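Local coordinates for protein-tyrosine-phosphatase (Shewanella sp., PDB 2Z72) that removes phosphate from phosphotyrosine as a cold-active phosphatase with a calcineurin-like phosphoesterase domain and two bound zinc ions, at residues S56-Q61 with D133-D138; Y67-V73 with F104-V110. All coordinates share one frame; numbering follows the deposited sequence. Where two conformers were deposited one is given.

Contact 1. Residues S56-Q61 with D133-D138; sequences SSEIKQ and DQQARD
Arg137 grips Gln61 end-on, NH1 and NH2 both donating to the single amide oxygen OE1. NH1 lies 2.8 Å and NH2 2.9 Å from Gln61 OE1, which sits in the guanidinium plane, while both nitrogens reach it from the same face of the amide. The remaining hydrogen bond between the segments is straighter: Gln134 NE2 donates to Glu58 OE2 over 2.9 Å at 169°, arriving from above the carboxylate plane although the oxygen lies in the plane of the amide. A bend at chi2 (66°) turns the Gln134 amide across Glu58, and water 1 joins Gln134 OE1 to Ser57 N.

Charge adds to this. Glu58 OE2 lies 3.2 Å from Arg137 NE in a salt bridge without a directed N-H, the oxygen being well out of the guanidinium plane, and Glu58 CB covers one face of that group. Asp138 OD2 stands 4.0 Å from Glu58 OE2; the nearby guanidinium of Arg137 probably offsets some of their repulsion.

The apolar part is Ile59, whose CG2 rests 3.6 Å from Gln134 CA while CB and CD1 lie against Asp133. The carboxylate of Asp133 is held by Trp190 and Lys194, and Trp190, on helix 186-192, also touches Ile59. Water 4 lies within hydrogen-bonding distance of Ile59 O and Asp133 OD1.

Residues 58-61 form a type I beta turn, closed by Gln61 N to Glu58 O, and this turn in the loop between strands 53-54 and 66-67 packs on the C-terminal end of helix 122-138.

Contact 2. Residues Y67-V73 with F104-V110; sequences YLGIKKV and FGEGHMV
His108, with the most surface buried here, is approached by two side chains of 67-73. Ile70 lays CG2 over one face of the imidazole, 3.7 Å from the ring centroid, in a CH-pi contact, while CD1 reaches CE1 and NE2. The edge of the imidazole is directed at the face of Tyr67 in a T-shaped pair, centroids 5.7 Å apart and planes at 77°. Outside the two segments, His108 ND1 is hydrogen-bonded to His144 NE2, which probably helps to fix the rotation of the ring. The backbone joins in: His108 N donates to Lys72 O at 3.0 Å, nearly straight and in the carbonyl plane.

Lys72 runs over Phe104 in the opposite sense to that side chain. With CG between the backbone N and carbonyl carbon (chi1 82°) and the rest extended, the lysine places CE over the centre of the phenyl ring, 3.7 Å from its centroid. NZ makes an off-centre cation-pi contact, 4.4 Å from the same centroid. Replacing Phe104 with an alanine would probably leave the lysine chain without its apolar platform and its ammonium without the cation-pi partner. Gly107 CA fits beside Lys72, where a side chain would clash with both Lys72 CE and the Phe104 ring.

Val73 pairs in parallel with His108, and its CG1 meets Val110 CG2 at 4.0 Å. These neighbouring strands, 72-76 and 108-111, belong to a beta-alpha-beta unit with helix 83-92 between them; strand 315-319 flanks the first, strand 142-145 the second, and Ile200 of strand 197-200 touches Tyr67, Ile70, Val73 and Val110.

From the N terminus the chain first passes residues 56-61, in the loop after strand 53-54, and soon enters 67-73, leading into strand 72-76. Helix 83-92 follows, and residues 104-110 return to close contact 2 as the parallel strand 108-111 begins. The chain then runs into helix 122-138, whose last residues, 133-138, close contact 1. The smaller loop of contact 2 thus falls wholly within the larger one of contact 1. The inner closure joins two neighbouring parallel strands of the same mixed sheet; the outer ties the loop ahead of strand 66-67 to the helix that follows strand 108-111. Their centres lie about 15 Å apart, and the contacts do not touch.

Contact 1. Residues S56-Q61 with D133-D138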
# COMPACT_ATOMS: atom_id res chain seq x y z
N SER A 56 7.15 16.45 2.81
CA SER A 56 8.42 15.82 3.14
C SER A 56 9.46 16.12 2.10
O SER A 56 9.16 16.02 0.92
CB SER A 56 8.12 14.31 3.11
OG SER A 56 9.06 13.57 3.83
N SER A 57 10.68 16.38 2.49
CA SER A 57 11.82 16.51 1.61
C SER A 57 12.56 15.19 1.44
O SER A 57 13.59 15.17 0.78
CB SER A 57 12.76 17.61 2.16
OG SER A 57 13.31 17.22 3.42
N GLU A 58 12.24 14.03 1.98
CA GLU A 58 12.89 12.75 2.01
C GLU A 58 12.03 11.56 1.53
O GLU A 58 12.66 10.71 0.88
CB GLU A 58 13.35 12.34 3.44
CG GLU A 58 13.85 13.39 4.38
CD GLU A 58 14.09 13.09 5.82
OE1 GLU A 58 14.72 13.85 6.60
OE2 GLU A 58 13.66 12.05 6.36
N ILE A 59 10.72 11.37 1.77
CA ILE A 59 10.05 10.10 1.61
C ILE A 59 9.68 9.79 0.17
O ILE A 59 9.20 8.70 -0.09
CB ILE A 59 8.80 9.97 2.51
CG1 ILE A 59 7.75 11.01 2.12
CG2 ILE A 59 9.18 10.09 3.94
CD1 ILE A 59 6.44 10.88 2.86
N LYS A 60 9.92 10.73 -0.75
CA LYS A 60 9.78 10.44 -2.16
C LYS A 60 11.07 9.87 -2.77
O LYS A 60 11.09 9.55 -3.97
CB LYS A 60 9.28 11.62 -2.98
CG LYS A 60 7.98 12.20 -2.41
CD LYS A 60 7.26 13.25 -3.24
CE LYS A 60 8.03 14.52 -3.24
NZ LYS A 60 7.32 15.67 -3.94
N GLN A 61 12.12 9.66 -1.98
CA GLN A 61 13.32 8.96 -2.44
C GLN A 61 12.98 7.49 -2.66
O GLN A 61 12.34 6.86 -1.83
CB GLN A 61 14.40 9.14 -1.41
CG GLN A 61 14.91 10.53 -1.21
CD GLN A 61 15.81 10.73 0.01
OE1 GLN A 61 15.98 9.81 0.82
NE2 GLN A 61 16.26 11.95 0.16
N ASP A 133 5.04 7.37 6.89
CA ASP A 133 6.31 7.12 6.19
C ASP A 133 7.38 8.01 6.75
O ASP A 133 8.49 7.57 7.14
CB ASP A 133 6.00 7.31 4.70
CG ASP A 133 7.02 6.91 3.65
OD1 ASP A 133 8.16 6.49 4.02
OD2 ASP A 133 6.68 7.04 2.46
N GLN A 134 7.13 9.33 6.84
CA GLN A 134 8.08 10.26 7.38
C GLN A 134 8.38 9.98 8.85
O GLN A 134 9.55 9.99 9.26
CB GLN A 134 7.62 11.70 7.17
CG GLN A 134 8.64 12.70 7.71
CD GLN A 134 9.97 12.69 6.94
OE1 GLN A 134 10.06 13.16 5.83
NE2 GLN A 134 11.04 12.16 7.48
N GLN A 135 7.34 9.75 9.66
CA GLN A 135 7.56 9.51 11.06
C GLN A 135 8.40 8.24 11.33
O GLN A 135 9.23 8.24 12.23
CB GLN A 135 6.22 9.40 11.79
CG GLN A 135 5.45 10.72 11.83
CD GLN A 135 4.09 10.56 12.46
OE1 GLN A 135 3.57 9.45 12.55
NE2 GLN A 135 3.51 11.67 12.92
N ALA A 136 8.13 7.19 10.54
CA ALA A 136 8.87 5.95 10.71
C ALA A 136 10.36 6.22 10.40
O ALA A 136 11.23 5.82 11.17
CB ALA A 136 8.32 4.87 9.84
N ARG A 137 10.62 6.92 9.32
CA ARG A 137 12.00 7.26 8.98
C ARG A 137 12.66 8.04 10.09
O ARG A 137 13.80 7.77 10.46
CB ARG A 137 12.03 8.01 7.63
CG ARG A 137 13.42 8.29 7.12
CD ARG A 137 13.45 8.77 5.70
NE ARG A 137 14.76 9.25 5.30
CZ ARG A 137 15.13 9.41 4.04
NH1 ARG A 137 14.34 9.08 3.03
NH2 ARG A 137 16.33 9.88 3.72
N ASP A 138 11.97 9.03 10.65
CA ASP A 138 12.54 9.83 11.74
C ASP A 138 12.86 8.98 12.94
O ASP A 138 13.78 9.34 13.70
CB ASP A 138 11.57 10.93 12.15
CG ASP A 138 11.50 12.02 11.07
OD1 ASP A 138 10.48 12.80 11.17
OD2 ASP A 138 12.31 12.16 10.17
O HOH W 1 11.16 15.94 5.49
O HOH W 2 14.22 11.21 8.97
O HOH W 3 12.91 14.54 9.43
O HOH W 4 9.84 6.59 1.81

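Contact 2. Residues Y67-V73 with F104-V110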
# COMPACT_ATOMS: atom_id res chain seq x y z
N TYR A 67 16.22 -6.08 2.32
CA TYR A 67 16.64 -5.66 3.62
C TYR A 67 17.06 -6.88 4.46
O TYR A 67 16.40 -7.94 4.39
CB TYR A 67 15.53 -4.92 4.44
CG TYR A 67 15.10 -3.68 3.69
CD1 TYR A 67 15.67 -2.46 4.03
CD2 TYR A 67 14.19 -3.71 2.62
CE1 TYR A 67 15.33 -1.31 3.37
CE2 TYR A 67 13.90 -2.57 1.92
CZ TYR A 67 14.45 -1.36 2.31
OH TYR A 67 14.19 -0.18 1.64
N LEU A 68 18.11 -6.73 5.22
CA LEU A 68 18.62 -7.74 6.12
C LEU A 68 18.56 -7.24 7.54
O LEU A 68 18.73 -6.04 7.81
CB LEU A 68 20.10 -7.93 5.90
CG LEU A 68 20.77 -8.37 4.62
CD1 LEU A 68 22.32 -8.44 4.71
CD2 LEU A 68 20.15 -9.71 4.32
N GLY A 69 18.41 -8.17 8.47
CA GLY A 69 18.58 -7.86 9.87
C GLY A 69 17.56 -6.99 10.53
O GLY A 69 17.84 -6.28 11.49
N ILE A 70 16.33 -7.04 10.02
CA ILE A 70 15.24 -6.20 10.57
C ILE A 70 14.54 -6.95 11.70
O ILE A 70 13.92 -8.01 11.50
CB ILE A 70 14.28 -5.77 9.45
CG1 ILE A 70 15.01 -5.08 8.28
CG2 ILE A 70 13.20 -4.88 10.02
CD1 ILE A 70 15.94 -3.95 8.63
N LYS A 71 14.63 -6.38 12.89
CA LYS A 71 14.16 -7.09 14.09
C LYS A 71 12.65 -7.27 14.12
O LYS A 71 12.18 -8.32 14.57
CB LYS A 71 14.66 -6.40 15.36
CG LYS A 71 16.20 -6.53 15.51
CD LYS A 71 16.75 -5.89 16.74
CE LYS A 71 18.30 -5.97 16.84
NZ LYS A 71 19.01 -5.66 15.55
N LYS A 72 11.89 -6.26 13.66
CA LYS A 72 10.41 -6.40 13.83
C LYS A 72 9.74 -5.81 12.61
O LYS A 72 10.12 -4.72 12.16
CB LYS A 72 9.97 -5.90 15.16
CG LYS A 72 9.74 -4.56 15.44
CD LYS A 72 9.28 -4.14 16.83
CE LYS A 72 9.36 -2.61 16.74
NZ LYS A 72 9.09 -1.99 18.03
N VAL A 73 8.76 -6.53 12.15
CA VAL A 73 8.01 -6.14 10.94
C VAL A 73 6.52 -6.33 11.26
O VAL A 73 6.15 -7.33 11.88
CB VAL A 73 8.40 -7.02 9.74
CG1 VAL A 73 7.64 -6.58 8.46
CG2 VAL A 73 9.89 -6.96 9.44
N PHE A 104 6.24 2.58 16.49
CA PHE A 104 6.82 1.26 16.23
C PHE A 104 8.33 1.29 16.17
O PHE A 104 8.94 0.29 15.81
CB PHE A 104 6.15 0.68 14.96
CG PHE A 104 6.24 -0.81 14.80
CD1 PHE A 104 5.81 -1.69 15.77
CD2 PHE A 104 6.74 -1.35 13.60
CE1 PHE A 104 5.90 -3.08 15.56
CE2 PHE A 104 6.85 -2.71 13.41
CZ PHE A 104 6.39 -3.61 14.39
N GLY A 105 8.92 2.41 16.58
CA GLY A 105 10.37 2.42 16.73
C GLY A 105 11.11 2.19 15.42
O GLY A 105 10.77 2.80 14.41
N GLU A 106 12.10 1.31 15.49
CA GLU A 106 12.90 0.96 14.35
C GLU A 106 12.27 -0.19 13.57
O GLU A 106 12.89 -0.74 12.64
CB GLU A 106 14.33 0.58 14.74
CG GLU A 106 15.03 1.74 15.44
CD GLU A 106 16.48 1.48 15.73
OE1 GLU A 106 17.19 2.45 16.01
OE2 GLU A 106 16.85 0.29 15.65
N GLY A 107 11.01 -0.56 13.95
CA GLY A 107 10.31 -1.57 13.18
C GLY A 107 10.04 -1.11 11.75
O GLY A 107 10.08 0.09 11.43
N HIS A 108 9.72 -2.09 10.88
CA HIS A 108 9.26 -1.85 9.54
C HIS A 108 7.82 -2.26 9.40
O HIS A 108 7.41 -3.29 9.88
CB HIS A 108 10.11 -2.60 8.51
CG HIS A 108 11.50 -2.07 8.40
ND1 HIS A 108 12.18 -2.22 7.20
CD2 HIS A 108 12.31 -1.43 9.24
CE1 HIS A 108 13.39 -1.67 7.35
NE2 HIS A 108 13.50 -1.19 8.56
N MET A 109 7.03 -1.42 8.70
CA MET A 109 5.70 -1.77 8.29
C MET A 109 5.70 -2.06 6.80
O MET A 109 6.27 -1.27 6.04
CB MET A 109 4.73 -0.57 8.54
CG MET A 109 3.37 -0.79 7.95
SD MET A 109 2.23 0.59 8.24
CE MET A 109 1.87 0.39 9.93
N VAL A 110 5.06 -3.13 6.37
CA VAL A 110 4.86 -3.40 4.96
C VAL A 110 3.34 -3.35 4.72
O VAL A 110 2.61 -4.18 5.23
CB VAL A 110 5.40 -4.75 4.49
CG1 VAL A 110 5.31 -4.83 2.99
CG2 VAL A 110 6.86 -4.94 4.95
O HOH W 5 13.22 -3.50 13.66